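Local coordinates for metallo-beta-lactamase (Simiduia agarivorans, PDB 6MFI), which probably hydrolyses beta-lactam antibiotics as a subclass B3 metallo-beta-lactamase with two zinc ions in its active site, at residues R84-V89 with A120-L125; S109-D114 with S133-A138; G165-G170 with G191-Q196; D247-P252 with R276-G281. All coordinates share one frame; numbering follows the deposited sequence.

In the fold
The four contacts spread outward from the dinuclear zinc site. Contact 2 holds three of its six protein ligands, H110, H112 and D114. Contact 3 lies next to it, with centres about 10 Å apart, and the two are joined directly by S109 O to L193 N at 2.7 Å. Contact 4 meets contact 2 where S109 packs on P252, and the side chain of T251 is about 5 Å from that of the zinc ligand H253. Contact 1 is remote: the side chain of V89 is about 13 Å from a zinc ion. Contacts 1 and 4, with centres about 27 Å apart, fall on opposite sides of the chain's centre, while contacts 3 and 4 reach the same five-stranded sheet.

Contact 1 (R84-V89 with A120-L125); sequences RGAVIV and ASLQSL
L122, on helix 119-126, is the one residue of its segment that touches both A86 and V89 on helix 85-95. Between the two segments the closest CA atoms are those of A86 and L122, 6.7 Å apart, and both of these residues direct CB at the opposing helix. From CB outward, the leucine gains contact step by step. Its CB is still 5.2 Å from A86 CB and acts as a spacer. The branch point comes next: L122 CG rests against the alanine methyl, 3.9 Å from A86 CB. There the chain divides. L122 CD2 turns back over A86 and lies 3.8 Å from A86 O, so that this methyl borders the helix backbone as well as the side chain, with A86 CB at 4.1 Å. L122 CD1 continues the extended line of the chain, trans to CA (chi2 -173°), and ends 4.0 Å from V89 CG1. The valine is one helical turn beyond A86, on the same face, and its side chain meets that of L122 at about a right angle. V89 CG1 reaches the leucine because it stands trans to the valine's backbone N (chi1 170°). L77 of strand 74-78 touches both V89 and L122, placing this helix pair against the large sheet. Across the contact, each side-chain atom involved is a carbon, and all the separations are ordinary van der Waals distances. The chemistry is therefore dispersive and hydrophobic: cohesion depends on the buried fit of the alanine methyl and the branched ends of L122 and V89, without directional bonding between the segments.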
loop_
_atom_site.group_PDB
_atom_site.type_symbol
_atom_site.label_atom_id
_atom_site.label_comp_id
_atom_site.label_asym_id
_atom_site.label_seq_id
_atom_site.Cartn_x
_atom_site.Cartn_y
_atom_site.Cartn_z
ATOM N N ARG A 84 -6.817 -6.910 -13.063
ATOM C CA ARG A 84 -6.336 -8.269 -13.274
ATOM C C ARG A 84 -5.644 -8.811 -12.028
ATOM O O ARG A 84 -5.744 -10.007 -11.731
ATOM C CB ARG A 84 -5.391 -8.305 -14.475
ATOM C CG ARG A 84 -5.119 -9.696 -15.017
ATOM C CD ARG A 84 -6.373 -10.557 -15.009
ATOM N NE ARG A 84 -6.070 -11.986 -15.057
ATOM C CZ ARG A 84 -5.461 -12.667 -14.090
ATOM N NH1 ARG A 84 -5.233 -13.963 -14.243
ATOM N NH2 ARG A 84 -5.088 -12.065 -12.967
ATOM N N GLY A 85 -4.937 -7.950 -11.293
ATOM C CA GLY A 85 -4.320 -8.366 -10.046
ATOM C C GLY A 85 -5.310 -8.658 -8.939
ATOM O O GLY A 85 -4.991 -9.425 -8.023
ATOM N N ALA A 86 -6.504 -8.063 -9.000
ATOM C CA ALA A 86 -7.530 -8.358 -8.006
ATOM C C ALA A 86 -7.991 -9.806 -8.095
ATOM O O ALA A 86 -8.439 -10.378 -7.096
ATOM C CB ALA A 86 -8.716 -7.409 -8.175
ATOM N N VAL A 87 -7.895 -10.411 -9.282
ATOM C CA VAL A 87 -8.210 -11.829 -9.418
ATOM C C VAL A 87 -7.213 -12.671 -8.632
ATOM O O VAL A 87 -7.582 -13.662 -7.992
ATOM C CB VAL A 87 -8.244 -12.225 -10.906
ATOM C CG1 VAL A 87 -8.627 -13.689 -11.062
ATOM C CG2 VAL A 87 -9.208 -11.329 -11.670
ATOM N N ILE A 88 -5.936 -12.284 -8.660
ATOM C CA ILE A 88 -4.921 -13.003 -7.896
ATOM C C ILE A 88 -5.118 -12.776 -6.402
ATOM O O ILE A 88 -4.937 -13.693 -5.591
ATOM C CB ILE A 88 -3.515 -12.580 -8.361
ATOM C CG1 ILE A 88 -3.301 -12.978 -9.822
ATOM C CG2 ILE A 88 -2.444 -13.200 -7.475
ATOM C CD1 ILE A 88 -2.444 -12.009 -10.603
ATOM N N VAL A 89 -5.495 -11.556 -6.013
ATOM C CA VAL A 89 -5.754 -11.269 -4.604
ATOM C C VAL A 89 -6.936 -12.089 -4.105
ATOM O O VAL A 89 -6.893 -12.667 -3.012
ATOM C CB VAL A 89 -5.985 -9.759 -4.402
ATOM C CG1 VAL A 89 -6.497 -9.478 -2.995
ATOM C CG2 VAL A 89 -4.703 -8.988 -4.674
ATOM N N ALA A 120 -12.960 -1.866 -7.281
ATOM C CA ALA A 120 -14.401 -2.007 -7.462
ATOM C C ALA A 120 -14.811 -3.472 -7.530
ATOM O O ALA A 120 -15.881 -3.847 -7.036
ATOM C CB ALA A 120 -14.849 -1.266 -8.720
ATOM N N SER A 121 -13.974 -4.317 -8.139
ATOM C CA SER A 121 -14.293 -5.738 -8.225
ATOM C C SER A 121 -14.242 -6.400 -6.853
ATOM O O SER A 121 -15.100 -7.226 -6.523
ATOM C CB SER A 121 -13.338 -6.432 -9.194
ATOM O OG SER A 121 -13.484 -5.922 -10.508
ATOM N N LEU A 122 -13.242 -6.049 -6.040
ATOM C CA LEU A 122 -13.147 -6.622 -4.701
ATOM C C LEU A 122 -14.258 -6.099 -3.799
ATOM O O LEU A 122 -14.775 -6.835 -2.951
ATOM C CB LEU A 122 -11.777 -6.319 -4.097
ATOM C CG LEU A 122 -10.586 -7.046 -4.723
ATOM C CD1 LEU A 122 -9.321 -6.789 -3.921
ATOM C CD2 LEU A 122 -10.864 -8.537 -4.829
ATOM N N GLN A 123 -14.638 -4.831 -3.969
ATOM C CA GLN A 123 -15.727 -4.270 -3.175
ATOM C C GLN A 123 -17.061 -4.906 -3.541
ATOM O O GLN A 123 -17.910 -5.129 -2.669
ATOM C CB GLN A 123 -15.782 -2.754 -3.367
ATOM C CG GLN A 123 -16.664 -2.019 -2.370
ATOM C CD GLN A 123 -18.119 -1.961 -2.798
ATOM O OE1 GLN A 123 -18.434 -2.058 -3.984
ATOM N NE2 GLN A 123 -19.015 -1.802 -1.830
ATOM N N SER A 124 -17.263 -5.209 -4.825
ATOM C CA SER A 124 -18.542 -5.762 -5.263
ATOM C C SER A 124 -18.709 -7.207 -4.812
ATOM O O SER A 124 -19.807 -7.615 -4.416
ATOM C CB SER A 124 -18.660 -5.660 -6.783
ATOM O OG SER A 124 -19.799 -6.359 -7.253
ATOM N N LEU A 125 -17.636 -7.996 -4.864
ATOM C CA LEU A 125 -17.728 -9.410 -4.528
ATOM C C LEU A 125 -17.631 -9.670 -3.030
ATOM O O LEU A 125 -18.117 -10.706 -2.563
ATOM C CB LEU A 125 -16.640 -10.189 -5.269
ATOM C CG LEU A 125 -16.716 -10.073 -6.794
ATOM C CD1 LEU A 125 -15.470 -10.634 -7.452
ATOM C CD2 LEU A 125 -17.961 -10.769 -7.322
#

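Contact 2 (S109-D114 with S133-A138); sequences SHEHID and SPAAAA. With ZN (zinc ion), chain C; ZN (zinc ion), chain B.
The HXHXDH zinc-binding motif of the metallo-beta-lactamase superfamily begins at H110, and its second residue, E111, is the one that lies against A136 on helix 134-142. E111 CA and A136 CA are 5.3 Å apart. E111 bends at chi2 (-87°), which lays its carboxylate alongside the first turn of the helix, with E111 OE2 3.7 Å from A136 CB. This is van der Waals contact: the carboxylate is hydrogen-bonded instead to G191 N through OE1 and to T189 OG1 through OE2. The positive end of the helix would probably also favour its negative charge. While E111 faces the helix, its sequence neighbours face the metals. One zinc ion is held by H110 NE2 at 2.2 Å and H112 ND1 at 2.0 Å, and H188 adds a third imidazole. The other is bound by D114 OD2 at 2.0 Å, with H115 and H253 completing its protein ligands. A bridging water lies in the ring planes of H110 and H112, at their edges, with its oxygen 2.0 Å from each zinc ion. Second-shell carboxylates fix both imidazoles: D212 hydrogen-bonds H110 ND1, and D149 hydrogen-bonds H112 NE2. Behind the contact, S133 caps helix 134-142 with a weak bond from A136 N and joins the G191 backbone through OG. The helix itself rests on strand 163-166, through P134 on L166 and A137 on V163.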
loop_
_atom_site.group_PDB
_atom_site.type_symbol
_atom_site.label_atom_id
_atom_site.label_comp_id
_atom_site.label_asym_id
_atom_site.label_seq_id
_atom_site.Cartn_x
_atom_site.Cartn_y
_atom_site.Cartn_z
ATOM N N SER A 109 -3.252 2.377 -0.464
ATOM C CA SER A 109 -2.009 3.123 -0.319
ATOM C C SER A 109 -2.139 4.456 -1.041
ATOM O O SER A 109 -2.298 5.502 -0.402
ATOM C CB SER A 109 -0.828 2.321 -0.867
ATOM O OG SER A 109 -1.052 1.936 -2.212
ATOM N N HIS A 110 -2.081 4.431 -2.371
ATOM C CA HIS A 110 -2.346 5.616 -3.173
ATOM C C HIS A 110 -3.167 5.221 -4.394
ATOM O O HIS A 110 -3.240 4.049 -4.771
ATOM C CB HIS A 110 -1.053 6.336 -3.583
ATOM C CG HIS A 110 -0.144 5.522 -4.448
ATOM N ND1 HIS A 110 0.927 4.816 -3.944
ATOM C CD2 HIS A 110 -0.130 5.322 -5.788
ATOM C CE1 HIS A 110 1.554 4.207 -4.935
ATOM N NE2 HIS A 110 0.934 4.498 -6.064
ATOM N N GLU A 111 -3.781 6.229 -5.012
ATOM C CA GLU A 111 -4.850 6.045 -5.994
ATOM C C GLU A 111 -4.342 5.818 -7.412
ATOM O O GLU A 111 -4.918 6.345 -8.368
ATOM C CB GLU A 111 -5.788 7.249 -5.945
ATOM C CG GLU A 111 -5.101 8.593 -6.168
ATOM C CD GLU A 111 -4.535 9.201 -4.897
ATOM O OE1 GLU A 111 -4.506 10.445 -4.797
ATOM O OE2 GLU A 111 -4.115 8.439 -3.999
ATOM N N HIS A 112 -3.283 5.036 -7.593
ATOM C CA HIS A 112 -2.824 4.690 -8.930
ATOM C C HIS A 112 -3.421 3.355 -9.362
ATOM O O HIS A 112 -3.774 2.513 -8.533
ATOM C CB HIS A 112 -1.297 4.634 -8.987
ATOM C CG HIS A 112 -0.654 5.969 -9.197
ATOM N ND1 HIS A 112 0.710 6.128 -9.321
ATOM C CD2 HIS A 112 -1.188 7.209 -9.306
ATOM C CE1 HIS A 112 0.988 7.408 -9.495
ATOM N NE2 HIS A 112 -0.146 8.085 -9.490
ATOM N N ILE A 113 -3.525 3.172 -10.682
ATOM C CA ILE A 113 -4.255 2.031 -11.233
ATOM C C ILE A 113 -3.604 0.710 -10.842
ATOM O O ILE A 113 -4.289 -0.311 -10.708
ATOM C CB ILE A 113 -4.377 2.170 -12.765
ATOM C CG1 ILE A 113 -5.221 1.032 -13.347
ATOM C CG2 ILE A 113 -3.002 2.213 -13.416
ATOM C CD1 ILE A 113 -5.341 1.063 -14.855
ATOM N N ASP A 114 -2.284 0.698 -10.641
ATOM C CA ASP A 114 -1.615 -0.550 -10.299
ATOM C C ASP A 114 -1.863 -0.980 -8.859
ATOM O O ASP A 114 -1.449 -2.080 -8.482
ATOM C CB ASP A 114 -0.110 -0.438 -10.554
ATOM C CG ASP A 114 0.516 0.749 -9.853
ATOM O OD1 ASP A 114 -0.080 1.845 -9.890
ATOM O OD2 ASP A 114 1.607 0.585 -9.270
ATOM N N SER A 133 -8.915 8.556 1.445
ATOM C CA SER A 133 -8.665 9.969 1.667
ATOM C C SER A 133 -9.460 10.797 0.659
ATOM O O SER A 133 -9.855 10.292 -0.396
ATOM C CB SER A 133 -7.170 10.266 1.548
ATOM O OG SER A 133 -6.689 9.950 0.254
ATOM N N PRO A 134 -9.723 12.071 0.972
ATOM C CA PRO A 134 -10.520 12.901 0.049
ATOM C C PRO A 134 -9.976 12.957 -1.370
ATOM O O PRO A 134 -10.753 12.848 -2.325
ATOM C CB PRO A 134 -10.494 14.279 0.722
ATOM C CG PRO A 134 -10.357 13.973 2.172
ATOM C CD PRO A 134 -9.470 12.760 2.250
ATOM N N ALA A 135 -8.661 13.124 -1.538
ATOM C CA ALA A 135 -8.099 13.176 -2.884
ATOM C C ALA A 135 -8.190 11.821 -3.574
ATOM O O ALA A 135 -8.464 11.747 -4.778
ATOM C CB ALA A 135 -6.649 13.656 -2.834
ATOM N N ALA A 136 -7.965 10.736 -2.830
ATOM C CA ALA A 136 -8.086 9.408 -3.419
ATOM C C ALA A 136 -9.539 9.074 -3.730
ATOM O O ALA A 136 -9.832 8.454 -4.759
ATOM C CB ALA A 136 -7.481 8.361 -2.485
ATOM N N ALA A 137 -10.463 9.487 -2.857
ATOM C CA ALA A 137 -11.877 9.197 -3.075
ATOM C C ALA A 137 -12.385 9.806 -4.375
ATOM O O ALA A 137 -13.254 9.225 -5.033
ATOM C CB ALA A 137 -12.706 9.699 -1.894
ATOM N N ALA A 138 -11.858 10.971 -4.760
ATOM C CA ALA A 138 -12.254 11.574 -6.028
ATOM C C ALA A 138 -11.784 10.730 -7.207
ATOM O O ALA A 138 -12.483 10.625 -8.221
ATOM C CB ALA A 138 -11.705 12.995 -6.130
HETATM ZN ZN ZN C . 1.823 5.055 -8.002
HETATM ZN ZN ZN B . 2.711 1.770 -8.047
HETATM O O HOH W 1 2.408 3.469 -9.032
#

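Contact 3 (G165-G170 with G191-Q196); sequences GLVNDG and GALSWQ
V167 carries on the extended backbone of strand 163-166 just past its end (phi -113°, psi 120°), and its side chain is directed at L193 and W195, alternate residues of strand 193-199. The backbones stay well apart: V167 CA is 9.0 Å from L193 CA and 11.0 Å from W195 CA. These separations are too long for backbone pairing, so side chains alone span the gap. One methyl does most of the work. V167 CG1, set trans to the valine's own backbone N (chi1 175°), reaches between the two partners, 3.8 Å from L193 CD1 and 3.9 Å from W195 CH2. The leucine arrives at a slant and also brings its CD1 to 4.1 Å from V167 CB. The indole comes from the opposite direction and presents the far end of its six-membered ring, with W195 CZ2 slightly farther from V167 CG1, at 4.2 Å. At the other end of the indole, W195 NE1 is hydrogen-bonded to H108 O, which helps to fix the ring's rotation. The valine thus fills the angle between L193 CD1 and the CH2 end of the indole, which it meets obliquely. On one side of the contact, V167 is tied by backbone bonding to A132, next to the outermost strand 163-166 of the seven-stranded sheet. On the other, strand 193-199 is the middle strand of the five-stranded sheet, and its neighbour 178-184 adds A182, which touches both V167 and W195.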
loop_
_atom_site.group_PDB
_atom_site.type_symbol
_atom_site.label_atom_id
_atom_site.label_comp_id
_atom_site.label_asym_id
_atom_site.label_seq_id
_atom_site.Cartn_x
_atom_site.Cartn_y
_atom_site.Cartn_z
ATOM N N GLY A 165 -16.522 5.963 3.246
ATOM C CA GLY A 165 -16.008 6.795 4.317
ATOM C C GLY A 165 -14.734 7.487 3.900
ATOM O O GLY A 165 -13.984 6.989 3.055
ATOM N N LEU A 166 -14.488 8.648 4.499
ATOM C CA LEU A 166 -13.305 9.444 4.208
ATOM C C LEU A 166 -12.289 9.303 5.334
ATOM O O LEU A 166 -12.650 9.293 6.515
ATOM C CB LEU A 166 -13.669 10.918 4.009
ATOM C CG LEU A 166 -13.863 11.380 2.562
ATOM C CD1 LEU A 166 -14.934 10.555 1.860
ATOM C CD2 LEU A 166 -14.205 12.862 2.510
ATOM N N VAL A 167 -11.016 9.195 4.960
ATOM C CA VAL A 167 -9.923 8.997 5.904
ATOM C C VAL A 167 -9.051 10.244 5.897
ATOM O O VAL A 167 -8.487 10.612 4.859
ATOM C CB VAL A 167 -9.094 7.751 5.560
ATOM C CG1 VAL A 167 -7.902 7.641 6.490
ATOM C CG2 VAL A 167 -9.954 6.506 5.648
ATOM N N ASN A 168 -8.935 10.889 7.054
ATOM C CA ASN A 168 -8.076 12.047 7.219
ATOM C C ASN A 168 -6.786 11.635 7.926
ATOM O O ASN A 168 -6.604 10.483 8.326
ATOM C CB ASN A 168 -8.807 13.151 7.984
ATOM C CG ASN A 168 -10.075 13.600 7.286
ATOM O OD1 ASN A 168 -10.050 14.501 6.448
ATOM N ND2 ASN A 168 -11.193 12.970 7.627
ATOM N N ASP A 169 -5.880 12.597 8.080
ATOM C CA ASP A 169 -4.594 12.322 8.708
ATOM C C ASP A 169 -4.782 11.992 10.183
ATOM O O ASP A 169 -5.435 12.737 10.920
ATOM C CB ASP A 169 -3.659 13.519 8.547
ATOM C CG ASP A 169 -2.284 13.267 9.132
ATOM O OD1 ASP A 169 -1.696 12.206 8.838
ATOM O OD2 ASP A 169 -1.792 14.130 9.889
ATOM N N GLY A 170 -4.208 10.869 10.612
ATOM C CA GLY A 170 -4.311 10.432 11.987
ATOM C C GLY A 170 -5.583 9.693 12.337
ATOM O O GLY A 170 -5.745 9.292 13.498
ATOM N N GLY A 191 -3.433 12.016 -2.596
ATOM C CA GLY A 191 -4.143 11.360 -1.514
ATOM C C GLY A 191 -3.520 10.066 -1.036
ATOM O O GLY A 191 -4.232 9.153 -0.610
ATOM N N ALA A 192 -2.193 9.975 -1.094
ATOM C CA ALA A 192 -1.509 8.775 -0.634
ATOM C C ALA A 192 -1.586 8.657 0.883
ATOM O O ALA A 192 -1.598 9.654 1.609
ATOM C CB ALA A 192 -0.050 8.785 -1.083
ATOM N N LEU A 193 -1.635 7.415 1.360
ATOM C CA LEU A 193 -1.738 7.126 2.782
ATOM C C LEU A 193 -0.690 6.097 3.182
ATOM O O LEU A 193 -0.280 5.257 2.377
ATOM C CB LEU A 193 -3.135 6.603 3.153
ATOM C CG LEU A 193 -4.313 7.572 3.047
ATOM C CD1 LEU A 193 -5.585 6.916 3.564
ATOM C CD2 LEU A 193 -4.026 8.857 3.806
ATOM N N SER A 194 -0.263 6.178 4.440
ATOM C CA SER A 194 0.596 5.178 5.059
ATOM C C SER A 194 -0.113 4.636 6.291
ATOM O O SER A 194 -0.514 5.407 7.169
ATOM C CB SER A 194 1.959 5.766 5.438
ATOM O OG SER A 194 2.656 6.222 4.293
ATOM N N TRP A 195 -0.272 3.317 6.349
ATOM C CA TRP A 195 -1.047 2.664 7.391
ATOM C C TRP A 195 -0.126 1.989 8.399
ATOM O O TRP A 195 0.935 1.469 8.046
ATOM C CB TRP A 195 -2.009 1.638 6.788
ATOM C CG TRP A 195 -3.121 2.272 6.016
ATOM C CD1 TRP A 195 -3.165 2.485 4.669
ATOM C CD2 TRP A 195 -4.355 2.775 6.542
ATOM N NE1 TRP A 195 -4.348 3.093 4.324
ATOM C CE2 TRP A 195 -5.097 3.280 5.457
ATOM C CE3 TRP A 195 -4.904 2.847 7.827
ATOM C CZ2 TRP A 195 -6.359 3.850 5.615
ATOM C CZ3 TRP A 195 -6.157 3.411 7.982
ATOM C CH2 TRP A 195 -6.870 3.906 6.882
ATOM N N GLN A 196 -0.548 2.001 9.661
ATOM C CA GLN A 196 0.233 1.426 10.747
ATOM C C GLN A 196 -0.699 0.709 11.709
ATOM O O GLN A 196 -1.689 1.286 12.167
ATOM C CB GLN A 196 1.034 2.510 11.480
ATOM C CG GLN A 196 1.345 2.194 12.933
ATOM C CD GLN A 196 1.605 3.442 13.752
ATOM O OE1 GLN A 196 0.693 4.227 14.017
ATOM N NE2 GLN A 196 2.855 3.637 14.153
#

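Contact 4 (D247-P252 with R276-G281); sequences DLLLTP and RQYATG
Y278 swings its ring out from helix 274-291 with CG trans to the backbone N (chi1 -179°), towards L249 and T251 of the segment 247-252. L249 takes the same first torsion (chi1 -175°), then turns at CG (chi2 69°) to bring CD2 to the root of the tyrosine. L249 CD2 sits 3.7 Å from Y278 CB and 3.9 Å from Y278 CG, the two side chains meeting nearly at right angles. Two residues along, T251 supports the outer half of the ring: its methyl CG2 is 4.1 Å from both Y278 CE1 and Y278 CZ. The tyrosine thus meets one methyl near its base and another near its phenol end, both obliquely to the ring. Polar groups find partners elsewhere. Y278 OH is hydrogen-bonded to D212 O, and T251 OG1 to H253 O and S257 OG, so T251 divides its roles: methyl to the tyrosine, hydroxyl to the loop carrying the zinc ligand H253. Strand 248-250 is an outermost strand of the five-stranded sheet, and a long helix packed on its sheet in this way is characteristic of the alpha-beta/beta-alpha sandwich of the metallo-beta-lactamase fold.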
loop_
_atom_site.group_PDB
_atom_site.type_symbol
_atom_site.label_atom_id
_atom_site.label_comp_id
_atom_site.label_asym_id
_atom_site.label_seq_id
_atom_site.Cartn_x
_atom_site.Cartn_y
_atom_site.Cartn_z
ATOM N N ASP A 247 8.369 -1.320 13.468
ATOM C CA ASP A 247 9.267 -2.463 13.569
ATOM C C ASP A 247 9.367 -3.259 12.277
ATOM O O ASP A 247 10.434 -3.804 11.982
ATOM C CB ASP A 247 8.816 -3.398 14.697
ATOM C CG ASP A 247 8.659 -2.683 16.023
ATOM O OD1 ASP A 247 9.567 -1.912 16.398
ATOM O OD2 ASP A 247 7.625 -2.893 16.693
ATOM N N LEU A 248 8.286 -3.332 11.502
ATOM C CA LEU A 248 8.252 -4.079 10.252
ATOM C C LEU A 248 7.700 -3.172 9.162
ATOM O O LEU A 248 6.690 -2.492 9.372
ATOM C CB LEU A 248 7.397 -5.345 10.392
ATOM C CG LEU A 248 7.590 -6.483 9.385
ATOM C CD1 LEU A 248 7.200 -7.807 10.016
ATOM C CD2 LEU A 248 6.784 -6.247 8.114
ATOM N N LEU A 249 8.357 -3.164 8.006
ATOM C CA LEU A 249 8.001 -2.280 6.904
ATOM C C LEU A 249 7.462 -3.082 5.726
ATOM O O LEU A 249 8.015 -4.124 5.364
ATOM C CB LEU A 249 9.209 -1.450 6.454
ATOM C CG LEU A 249 8.940 -0.400 5.374
ATOM C CD1 LEU A 249 8.095 0.737 5.925
ATOM C CD2 LEU A 249 10.247 0.129 4.805
ATOM N N LEU A 250 6.378 -2.584 5.134
ATOM C CA LEU A 250 5.773 -3.173 3.948
ATOM C C LEU A 250 5.481 -2.072 2.939
ATOM O O LEU A 250 5.149 -0.942 3.309
ATOM C CB LEU A 250 4.482 -3.931 4.288
ATOM C CG LEU A 250 4.649 -5.244 5.054
ATOM C CD1 LEU A 250 3.294 -5.803 5.459
ATOM C CD2 LEU A 250 5.424 -6.255 4.224
ATOM N N THR A 251 5.607 -2.408 1.658
ATOM C CA THR A 251 5.459 -1.428 0.594
ATOM C C THR A 251 4.551 -1.961 -0.504
ATOM O O THR A 251 4.551 -3.163 -0.788
ATOM C CB THR A 251 6.823 -1.060 -0.009
ATOM O OG1 THR A 251 7.535 -2.252 -0.360
ATOM C CG2 THR A 251 7.644 -0.257 0.989
ATOM N N PRO A 252 3.760 -1.084 -1.135
ATOM C CA PRO A 252 2.895 -1.541 -2.239
ATOM C C PRO A 252 3.670 -2.175 -3.378
ATOM O O PRO A 252 3.180 -3.119 -4.011
ATOM C CB PRO A 252 2.181 -0.255 -2.674
ATOM C CG PRO A 252 2.231 0.628 -1.477
ATOM C CD PRO A 252 3.540 0.336 -0.815
ATOM N N ARG A 276 12.579 4.741 9.341
ATOM C CA ARG A 276 13.544 5.835 9.345
ATOM C C ARG A 276 14.471 5.753 8.140
ATOM O O ARG A 276 14.812 6.778 7.539
ATOM C CB ARG A 276 14.349 5.817 10.645
ATOM C CG ARG A 276 15.324 6.973 10.790
ATOM C CD ARG A 276 15.740 7.159 12.241
ATOM N NE ARG A 276 14.596 7.420 13.108
ATOM C CZ ARG A 276 14.010 8.606 13.238
ATOM N NH1 ARG A 276 14.463 9.651 12.558
ATOM N NH2 ARG A 276 12.973 8.749 14.051
ATOM N N GLN A 277 14.885 4.539 7.770
ATOM C CA GLN A 277 15.762 4.373 6.617
ATOM C C GLN A 277 15.006 4.581 5.310
ATOM O O GLN A 277 15.546 5.155 4.358
ATOM C CB GLN A 277 16.409 2.988 6.647
ATOM C CG GLN A 277 17.357 2.713 5.491
ATOM C CD GLN A 277 18.657 3.485 5.605
ATOM O OE1 GLN A 277 19.175 3.693 6.702
ATOM N NE2 GLN A 277 19.190 3.915 4.468
ATOM N N TYR A 278 13.753 4.125 5.248
ATOM C CA TYR A 278 12.980 4.244 4.016
ATOM C C TYR A 278 12.653 5.700 3.708
ATOM O O TYR A 278 12.798 6.151 2.566
ATOM C CB TYR A 278 11.701 3.413 4.118
ATOM C CG TYR A 278 10.845 3.450 2.871
ATOM C CD1 TYR A 278 11.167 2.679 1.763
ATOM C CD2 TYR A 278 9.715 4.254 2.803
ATOM C CE1 TYR A 278 10.389 2.708 0.620
ATOM C CE2 TYR A 278 8.930 4.291 1.665
ATOM C CZ TYR A 278 9.273 3.515 0.578
ATOM O OH TYR A 278 8.495 3.546 -0.558
ATOM N N ALA A 279 12.207 6.452 4.718
ATOM C CA ALA A 279 11.853 7.851 4.494
ATOM C C ALA A 279 13.080 8.683 4.145
ATOM O O ALA A 279 12.997 9.609 3.329
ATOM C CB ALA A 279 11.151 8.418 5.726
ATOM N N THR A 280 14.228 8.374 4.754
ATOM C CA THR A 280 15.458 9.079 4.408
ATOM C C THR A 280 15.879 8.775 2.977
ATOM O O THR A 280 16.410 9.648 2.279
ATOM C CB THR A 280 16.571 8.709 5.388
ATOM O OG1 THR A 280 16.099 8.873 6.732
ATOM C CG2 THR A 280 17.788 9.599 5.177
ATOM N N GLY A 281 15.649 7.543 2.519
ATOM C CA GLY A 281 15.935 7.217 1.132
ATOM C C GLY A 281 15.022 7.945 0.166
ATOM O O GLY A 281 15.443 8.328 -0.931
#